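Local coordinates for F5/8 type C domain protein (Bacteroides ovatus, PDB 4ZRX), which probably hydrolyses alpha-L-fucosides with a TIM-barrel region, and carries a C-terminal F5/8 type C domain that may bind sugars, at residues A[28-32]-A[395-400]; A[36-40]-A[282-286]; A[505-510]-A[541-546]. All coordinates share one frame. Residue numbers count along the deposited sequence, not the author numbering.

In the fold
Near the N terminus, residues 28-32 meet residues 395-400 in contact 1, closing a loop of more than 360 residues and joining the edge of the TIM-barrel region to the beta sandwich that follows it. Nested inside this loop, contact 2 brings helix 34-42, which comes directly after strand 30-31, against barrel strand 279-290. The two contacts touch, W282 lying against L30 and P32 while Y37 packs on I395 and T396, so barrel base and sandwich form one continuous packed region. Contact 3 follows in series, closing a short loop within the F5/8 type C domain. It lies across the chain's centre, its nearest atoms about 26 Å from those of contact 2.

Contact 1: residues A[28-32]-A[395-400]; sequences ARLVP and ITKGQR. With EDO (1,2-ethanediol), chain C.
Two carbonyl oxygens face each other, A28 O and K397 O 3.1 Å apart, beside the same R400 guanidinium. This buried interface joins residues 28-32, including the short strand 30-31 (paired with 8-9), beside the TIM barrel to a sandwich loop between strands 388-393 and 401-410. Residues 395-397 form a 3-10 turn with G398 N to I395 O at 3.1 Å. Nearest CA atoms are R29 and G398, 4.9 Å apart. The R400 side chain (m, t, t) reaches K397 O from NH2 at 2.9 Å and makes weak hydrogen bonds to A28 O from NE (3.0 Å) and NH2 (3.3 Å); A28 CB covers one face of the guanidinium. G398, at phi/psi 115/172, suits glycine alone: a CB would clash with A28 O. Its CA instead makes CH...O contacts of 3.4 Å to both A28 O and L30 O. V31 CG1 lies 3.4 Å from T396 O, and P32 CD 3.4 Å from I395 O. A 1,2-ethanediol, probably from the crystallisation liquor, donates from O2 to P32 O (2.6 Å). One water joins the backbones, donating to L30 O at 2.6 Å and accepting from Q399 N at 2.8 Å.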
loop_
_atom_site.group_PDB
_atom_site.type_symbol
_atom_site.label_atom_id
_atom_site.label_comp_id
_atom_site.label_asym_id
_atom_site.label_seq_id
_atom_site.Cartn_x
_atom_site.Cartn_y
_atom_site.Cartn_z
ATOM N N ALA A 28 17.177 -4.203 -22.351
ATOM C CA ALA A 28 17.660 -5.251 -21.492
ATOM C C ALA A 28 18.901 -4.832 -20.733
ATOM O O ALA A 28 19.257 -5.461 -19.728
ATOM C CB ALA A 28 17.943 -6.538 -22.330
ATOM N N ARG A 29 19.605 -3.810 -21.220
ATOM C CA ARG A 29 20.857 -3.418 -20.598
ATOM C C ARG A 29 20.792 -2.082 -19.921
ATOM O O ARG A 29 21.810 -1.469 -19.607
ATOM C CB ARG A 29 21.955 -3.442 -21.661
ATOM C CG ARG A 29 22.210 -4.844 -22.133
ATOM C CD ARG A 29 23.271 -4.892 -23.210
ATOM N NE ARG A 29 22.774 -4.308 -24.446
ATOM C CZ ARG A 29 23.168 -3.152 -24.970
ATOM N NH1 ARG A 29 24.088 -2.390 -24.385
ATOM N NH2 ARG A 29 22.631 -2.741 -26.109
ATOM N N LEU A 30 19.564 -1.636 -19.640
ATOM C CA LEU A 30 19.323 -0.438 -18.875
ATOM C C LEU A 30 19.308 -0.782 -17.389
ATOM O O LEU A 30 18.611 -1.708 -16.986
ATOM C CB LEU A 30 17.995 0.151 -19.290
ATOM C CG LEU A 30 17.436 1.338 -18.515
ATOM C CD1 LEU A 30 18.352 2.549 -18.672
ATOM C CD2 LEU A 30 16.054 1.671 -19.005
ATOM N N VAL A 31 20.072 -0.062 -16.594
ATOM C CA VAL A 31 20.378 -0.450 -15.232
ATOM C C VAL A 31 20.214 0.728 -14.235
ATOM O O VAL A 31 20.323 1.856 -14.636
ATOM C CB VAL A 31 21.777 -1.066 -15.096
ATOM C CG1 VAL A 31 21.915 -2.235 -16.004
ATOM C CG2 VAL A 31 22.866 -0.039 -15.305
ATOM N N PRO A 32 19.908 0.457 -12.955
ATOM C CA PRO A 32 19.835 1.531 -11.936
ATOM C C PRO A 32 21.183 2.186 -11.640
ATOM O O PRO A 32 22.257 1.572 -11.822
ATOM C CB PRO A 32 19.335 0.800 -10.651
ATOM C CG PRO A 32 19.643 -0.675 -10.917
ATOM C CD PRO A 32 19.567 -0.863 -12.389
ATOM N N ILE A 395 19.475 -7.320 -11.267
ATOM C CA ILE A 395 19.070 -6.104 -11.945
ATOM C C ILE A 395 20.254 -5.156 -12.186
ATOM O O ILE A 395 20.113 -4.167 -12.899
ATOM C CB ILE A 395 17.900 -5.385 -11.242
ATOM C CG1 ILE A 395 18.266 -5.073 -9.804
ATOM C CG2 ILE A 395 16.635 -6.226 -11.355
ATOM C CD1 ILE A 395 17.299 -4.111 -9.155
ATOM N N THR A 396 21.429 -5.483 -11.656
ATOM C CA THR A 396 22.658 -4.758 -12.044
ATOM C C THR A 396 23.001 -4.927 -13.485
ATOM O O THR A 396 23.879 -4.220 -13.978
ATOM C CB THR A 396 23.939 -5.078 -11.143
ATOM O OG1 THR A 396 24.445 -6.391 -11.422
ATOM C CG2 THR A 396 23.602 -4.963 -9.690
ATOM N N LYS A 397 22.383 -5.906 -14.161
ATOM C CA LYS A 397 22.567 -6.140 -15.554
ATOM C C LYS A 397 21.300 -5.927 -16.346
ATOM O O LYS A 397 21.240 -6.229 -17.524
ATOM C CB LYS A 397 23.113 -7.556 -15.740
ATOM C CG LYS A 397 24.427 -7.768 -15.024
ATOM C CD LYS A 397 25.015 -9.112 -15.317
ATOM C CE LYS A 397 26.345 -9.221 -14.558
ATOM N NZ LYS A 397 26.771 -10.617 -14.432
ATOM N N GLY A 398 20.251 -5.416 -15.704
ATOM C CA GLY A 398 19.019 -5.071 -16.392
ATOM C C GLY A 398 17.836 -5.904 -15.953
ATOM O O GLY A 398 17.990 -6.921 -15.230
ATOM N N GLN A 399 16.656 -5.517 -16.433
ATOM C CA GLN A 399 15.445 -6.273 -16.170
ATOM C C GLN A 399 15.061 -7.020 -17.425
ATOM O O GLN A 399 14.788 -6.397 -18.420
ATOM C CB GLN A 399 14.299 -5.316 -15.747
ATOM C CG GLN A 399 13.093 -6.120 -15.333
ATOM C CD GLN A 399 11.929 -5.320 -14.871
ATOM O OE1 GLN A 399 12.007 -4.111 -14.689
ATOM N NE2 GLN A 399 10.858 -6.021 -14.557
ATOM N N ARG A 400 14.986 -8.355 -17.373
ATOM C CA ARG A 400 14.901 -9.146 -18.611
ATOM C C ARG A 400 13.799 -10.169 -18.666
ATOM O O ARG A 400 13.312 -10.455 -19.732
ATOM C CB ARG A 400 16.240 -9.838 -18.839
ATOM C CG ARG A 400 17.370 -8.815 -18.913
ATOM C CD ARG A 400 18.676 -9.445 -19.228
ATOM N NE ARG A 400 19.731 -8.438 -19.317
ATOM C CZ ARG A 400 20.873 -8.612 -19.977
ATOM N NH1 ARG A 400 21.152 -9.768 -20.589
ATOM N NH2 ARG A 400 21.771 -7.639 -19.976
HETATM C C1 EDO C . 23.966 -0.444 -9.288
HETATM O O1 EDO C . 25.324 -0.009 -9.426
HETATM C C2 EDO C . 23.593 -1.461 -10.342
HETATM O O2 EDO C . 23.213 -0.866 -11.580
HETATM O O HOH W 1 16.587 -3.143 -17.885
#

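Contact 2: residues A[36-40]-A[282-286]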
loop_
_atom_site.group_PDB
_atom_site.type_symbol
_atom_site.label_atom_id
_atom_site.label_comp_id
_atom_site.label_asym_id
_atom_site.label_seq_id
_atom_site.Cartn_x
_atom_site.Cartn_y
_atom_site.Cartn_z
ATOM N N GLN A 36 19.767 4.287 -6.829
ATOM C CA GLN A 36 18.508 3.583 -7.084
ATOM C C GLN A 36 18.557 2.152 -6.641
ATOM O O GLN A 36 17.554 1.607 -6.177
ATOM C CB GLN A 36 18.157 3.666 -8.541
ATOM C CG GLN A 36 17.722 5.027 -9.000
ATOM C CD GLN A 36 17.499 5.003 -10.492
ATOM O OE1 GLN A 36 18.418 4.618 -11.258
ATOM N NE2 GLN A 36 16.327 5.386 -10.945
ATOM N N TYR A 37 19.702 1.518 -6.809
ATOM C CA TYR A 37 19.861 0.131 -6.408
ATOM C C TYR A 37 19.825 -0.001 -4.931
ATOM O O TYR A 37 19.116 -0.854 -4.385
ATOM C CB TYR A 37 21.179 -0.394 -6.972
ATOM C CG TYR A 37 21.386 -1.846 -6.793
ATOM C CD1 TYR A 37 20.686 -2.757 -7.539
ATOM C CD2 TYR A 37 22.274 -2.317 -5.890
ATOM C CE1 TYR A 37 20.912 -4.137 -7.360
ATOM C CE2 TYR A 37 22.513 -3.667 -5.746
ATOM C CZ TYR A 37 21.864 -4.542 -6.488
ATOM O OH TYR A 37 22.023 -5.876 -6.306
ATOM N N ALA A 38 20.527 0.898 -4.234
ATOM C CA ALA A 38 20.491 0.903 -2.766
ATOM C C ALA A 38 19.068 1.159 -2.236
ATOM O O ALA A 38 18.594 0.540 -1.282
ATOM C CB ALA A 38 21.474 1.961 -2.219
ATOM N N TRP A 39 18.358 2.075 -2.880
ATOM C CA TRP A 39 16.971 2.346 -2.497
ATOM C C TRP A 39 16.118 1.095 -2.581
ATOM O O TRP A 39 15.365 0.775 -1.650
ATOM C CB TRP A 39 16.444 3.488 -3.376
ATOM C CG TRP A 39 14.961 3.720 -3.231
ATOM C CD1 TRP A 39 14.302 4.508 -2.327
ATOM C CD2 TRP A 39 13.974 3.161 -4.063
ATOM N NE1 TRP A 39 12.945 4.431 -2.531
ATOM C CE2 TRP A 39 12.714 3.584 -3.566
ATOM C CE3 TRP A 39 14.021 2.266 -5.122
ATOM C CZ2 TRP A 39 11.498 3.177 -4.175
ATOM C CZ3 TRP A 39 12.827 1.883 -5.722
ATOM C CH2 TRP A 39 11.594 2.341 -5.218
ATOM N N GLN A 40 16.265 0.370 -3.682
ATOM C CA GLN A 40 15.500 -0.834 -3.963
ATOM C C GLN A 40 15.720 -1.878 -2.843
ATOM O O GLN A 40 14.807 -2.560 -2.419
ATOM C CB GLN A 40 15.945 -1.434 -5.302
ATOM C CG GLN A 40 15.039 -2.496 -5.845
ATOM C CD GLN A 40 13.889 -1.918 -6.604
ATOM O OE1 GLN A 40 14.086 -1.377 -7.661
ATOM N NE2 GLN A 40 12.680 -2.010 -6.060
ATOM N N TRP A 282 15.270 3.957 -16.225
ATOM C CA TRP A 282 15.212 3.124 -15.012
ATOM C C TRP A 282 14.506 4.003 -13.978
ATOM O O TRP A 282 15.030 5.042 -13.480
ATOM C CB TRP A 282 16.584 2.649 -14.500
ATOM C CG TRP A 282 16.359 1.637 -13.400
ATOM C CD1 TRP A 282 16.186 1.886 -12.099
ATOM C CD2 TRP A 282 16.168 0.223 -13.561
ATOM N NE1 TRP A 282 15.852 0.758 -11.424
ATOM C CE2 TRP A 282 15.880 -0.298 -12.287
ATOM C CE3 TRP A 282 16.223 -0.648 -14.645
ATOM C CZ2 TRP A 282 15.683 -1.664 -12.061
ATOM C CZ3 TRP A 282 16.009 -2.021 -14.420
ATOM C CH2 TRP A 282 15.755 -2.501 -13.119
ATOM N N TYR A 283 13.273 3.629 -13.653
ATOM C CA TYR A 283 12.375 4.533 -12.888
ATOM C C TYR A 283 11.465 3.608 -12.136
ATOM O O TYR A 283 10.382 3.294 -12.585
ATOM C CB TYR A 283 11.671 5.432 -13.877
ATOM C CG TYR A 283 10.864 6.601 -13.345
ATOM C CD1 TYR A 283 11.298 7.354 -12.233
ATOM C CD2 TYR A 283 9.729 7.035 -14.024
ATOM C CE1 TYR A 283 10.568 8.418 -11.748
ATOM C CE2 TYR A 283 8.978 8.137 -13.526
ATOM C CZ TYR A 283 9.433 8.836 -12.419
ATOM O OH TYR A 283 8.740 9.966 -11.979
ATOM N N PRO A 284 11.917 3.149 -10.974
ATOM C CA PRO A 284 11.264 2.049 -10.311
ATOM C C PRO A 284 10.164 2.462 -9.370
ATOM O O PRO A 284 10.214 3.512 -8.792
ATOM C CB PRO A 284 12.404 1.403 -9.521
ATOM C CG PRO A 284 13.269 2.559 -9.135
ATOM C CD PRO A 284 13.262 3.397 -10.387
ATOM N N SER A 285 9.195 1.575 -9.260
ATOM C CA SER A 285 7.936 1.799 -8.556
ATOM C C SER A 285 8.036 1.792 -7.043
ATOM O O SER A 285 8.659 0.885 -6.494
ATOM C CB SER A 285 6.986 0.663 -8.964
ATOM O OG SER A 285 5.772 0.736 -8.264
ATOM N N GLU A 286 7.381 2.768 -6.398
ATOM C CA GLU A 286 7.221 2.813 -4.985
ATOM C C GLU A 286 5.734 2.818 -4.679
ATOM O O GLU A 286 4.972 3.672 -5.172
ATOM C CB GLU A 286 7.886 4.080 -4.451
ATOM C CG GLU A 286 7.997 4.178 -2.935
ATOM C CD GLU A 286 8.536 5.560 -2.536
ATOM O OE1 GLU A 286 7.834 6.573 -2.767
ATOM O OE2 GLU A 286 9.679 5.640 -2.045
HETATM O O HOH W 2 16.070 0.304 -8.569
HETATM O O HOH W 3 10.501 -0.897 -7.625
#
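Q36 opens the contact by donating from NE2 to W282 O (2.9 Å); the same NE2 also bonds D223 O. Its OE1 lies 3.6 Å from W282 CD1. Y37 makes no contact with 282-286 and packs instead on I395 and T396 of the sandwich loop. W39, about one turn after Q36, directs its CA-to-CB bond toward 282-286: CZ3 is 3.5 Å from P284 CG, CH2 approaches S285 O edge-on at 3.5 Å, and NE1 sits 3.5 Å from E286 OE2, while E286 OE1 is held by W183. Q40 touches P284 directly (OE1 to CB 3.7 Å) and is also bridged by water. One molecule donates to Q36 O (3.1 Å) and Q40 OE1 (2.8 Å) and accepts from W282 NE1 (2.9 Å); another links Q40 NE2 (2.9 Å) to S285 O (2.8 Å). W39 also touches V216 and V324, at the starts of strands 216-219 and 324-328, so the helix preceding barrel strand 44-48 covers the N-terminal end of a TIM barrel.

Contact 3: residues A[505-510]-A[541-546]; sequences PSKAEV and IMHNPL
Two loops of the F5/8 type C beta sandwich pack here through prolines and aliphatic side chains. P505-A508 form a type II turn, S506 at -49/131 and K507 at 61/14, closed by A508 N to P505 O at 2.9 Å. Opposite, I541-N544 make a type I turn with a weak N544 N to I541 O bond of 3.2 Å, followed by an Asx turn in which N544 OD1 accepts from L546 N (3.2 Å). The closest CA pair is A508 with P545, 5.0 Å. P545 is the central wedge: its CG is 3.2 Å from A508 O and 3.7 Å from V510 CG2 (chi1 t), and its CB 3.6 Å from E509 C. P505 CG meets I541 CD1 at 4.0 Å, and A508 CB meets L546 CD2 at 4.1 Å. A water donates to P505 O (2.8 Å) and P545 O (2.7 Å). The loop containing 505-510 runs from strand 495-503 to 517-523, that containing 541-546 from 530-532 to 548-552; both cross between the two sheets, with M514 touching P505 and I541.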
loop_
_atom_site.group_PDB
_atom_site.type_symbol
_atom_site.label_atom_id
_atom_site.label_comp_id
_atom_site.label_asym_id
_atom_site.label_seq_id
_atom_site.Cartn_x
_atom_site.Cartn_y
_atom_site.Cartn_z
ATOM N N PRO A 505 -28.467 -5.886 3.654
ATOM C CA PRO A 505 -28.045 -6.276 2.311
ATOM C C PRO A 505 -26.516 -6.151 2.136
ATOM O O PRO A 505 -25.941 -5.129 2.509
ATOM C CB PRO A 505 -28.774 -5.272 1.418
ATOM C CG PRO A 505 -30.027 -5.041 2.158
ATOM C CD PRO A 505 -29.661 -5.035 3.615
ATOM N N SER A 506 -25.898 -7.205 1.607
ATOM C CA SER A 506 -24.452 -7.263 1.383
ATOM C C SER A 506 -23.955 -6.008 0.655
ATOM O O SER A 506 -24.562 -5.590 -0.346
ATOM C CB SER A 506 -24.111 -8.490 0.560
ATOM O OG SER A 506 -22.716 -8.481 0.278
ATOM N N LYS A 507 -22.884 -5.402 1.197
ATOM C CA LYS A 507 -22.252 -4.191 0.662
ATOM C C LYS A 507 -23.175 -2.965 0.621
ATOM O O LYS A 507 -22.849 -1.942 -0.016
ATOM C CB LYS A 507 -21.664 -4.483 -0.742
ATOM C CG LYS A 507 -20.674 -5.690 -0.733
ATOM C CD LYS A 507 -20.106 -6.068 -2.128
ATOM C CE LYS A 507 -19.471 -4.917 -2.838
ATOM N NZ LYS A 507 -18.874 -5.334 -4.153
ATOM N N ALA A 508 -24.311 -3.049 1.334
ATOM C CA ALA A 508 -25.311 -1.989 1.351
ATOM C C ALA A 508 -25.634 -1.601 -0.076
ATOM O O ALA A 508 -25.568 -0.414 -0.444
ATOM C CB ALA A 508 -24.820 -0.764 2.169
ATOM N N GLU A 509 -25.921 -2.614 -0.898
ATOM C CA GLU A 509 -26.220 -2.367 -2.290
ATOM C C GLU A 509 -27.556 -2.985 -2.663
ATOM O O GLU A 509 -27.930 -4.037 -2.178
ATOM C CB GLU A 509 -25.072 -2.820 -3.209
ATOM C CG GLU A 509 -25.031 -4.264 -3.481
ATOM C CD GLU A 509 -23.691 -4.734 -4.097
ATOM O OE1 GLU A 509 -23.038 -3.912 -4.757
ATOM O OE2 GLU A 509 -23.324 -5.927 -3.907
ATOM N N VAL A 510 -28.301 -2.267 -3.487
ATOM C CA VAL A 510 -29.569 -2.748 -3.990
ATOM C C VAL A 510 -29.310 -3.910 -4.939
ATOM O O VAL A 510 -28.277 -3.954 -5.612
ATOM C CB VAL A 510 -30.334 -1.587 -4.714
ATOM C CG1 VAL A 510 -31.546 -2.086 -5.529
ATOM C CG2 VAL A 510 -30.729 -0.537 -3.682
ATOM N N ILE A 541 -36.394 -0.446 1.272
ATOM C CA ILE A 541 -35.041 -1.044 1.198
ATOM C C ILE A 541 -34.464 -1.039 -0.219
ATOM O O ILE A 541 -33.262 -0.937 -0.394
ATOM C CB ILE A 541 -35.020 -2.447 1.795
ATOM C CG1 ILE A 541 -33.574 -2.782 2.228
ATOM C CG2 ILE A 541 -35.724 -3.455 0.847
ATOM C CD1 ILE A 541 -33.530 -3.642 3.396
HETATM N N MSE A 542 -35.343 -1.108 -1.214
HETATM C CA MSE A 542 -34.964 -1.132 -2.611
HETATM C C MSE A 542 -34.507 0.243 -3.095
HETATM O O MSE A 542 -33.956 0.337 -4.162
HETATM C CB MSE A 542 -36.108 -1.708 -3.490
HETATM C CG MSE A 542 -37.256 -0.752 -3.811
HETATM SE SE MSE A 542 -38.472 -0.377 -2.282
HETATM C CE MSE A 542 -40.040 -1.395 -3.020
ATOM N N HIS A 543 -34.746 1.295 -2.311
ATOM C CA HIS A 543 -34.163 2.610 -2.538
ATOM C C HIS A 543 -33.138 3.017 -1.468
ATOM O O HIS A 543 -32.510 4.048 -1.593
ATOM C CB HIS A 543 -35.291 3.650 -2.584
ATOM C CG HIS A 543 -36.358 3.319 -3.580
ATOM N ND1 HIS A 543 -36.100 3.229 -4.931
ATOM C CD2 HIS A 543 -37.674 3.024 -3.425
ATOM C CE1 HIS A 543 -37.217 2.919 -5.569
ATOM N NE2 HIS A 543 -38.189 2.800 -4.682
ATOM N N ASN A 544 -33.004 2.245 -0.397
ATOM C CA ASN A 544 -32.078 2.533 0.686
ATOM C C ASN A 544 -31.621 1.210 1.324
ATOM O O ASN A 544 -32.278 0.688 2.263
ATOM C CB ASN A 544 -32.718 3.433 1.743
ATOM C CG ASN A 544 -31.749 3.704 2.935
ATOM O OD1 ASN A 544 -30.603 3.263 2.930
ATOM N ND2 ASN A 544 -32.226 4.367 3.948
ATOM N N PRO A 545 -30.520 0.643 0.811
ATOM C CA PRO A 545 -30.132 -0.716 1.199
ATOM C C PRO A 545 -29.275 -0.762 2.469
ATOM O O PRO A 545 -28.557 -1.751 2.708
ATOM C CB PRO A 545 -29.341 -1.214 -0.029
ATOM C CG PRO A 545 -28.777 0.053 -0.635
ATOM C CD PRO A 545 -29.839 1.081 -0.442
ATOM N N LEU A 546 -29.335 0.296 3.276
ATOM C CA LEU A 546 -28.595 0.317 4.522
ATOM C C LEU A 546 -29.302 -0.650 5.485
ATOM O O LEU A 546 -30.436 -1.064 5.217
ATOM C CB LEU A 546 -28.517 1.723 5.088
ATOM C CG LEU A 546 -27.607 2.651 4.280
ATOM C CD1 LEU A 546 -27.868 4.129 4.638
ATOM C CD2 LEU A 546 -26.162 2.283 4.546
HETATM O O HOH W 4 -26.793 -3.115 4.294
#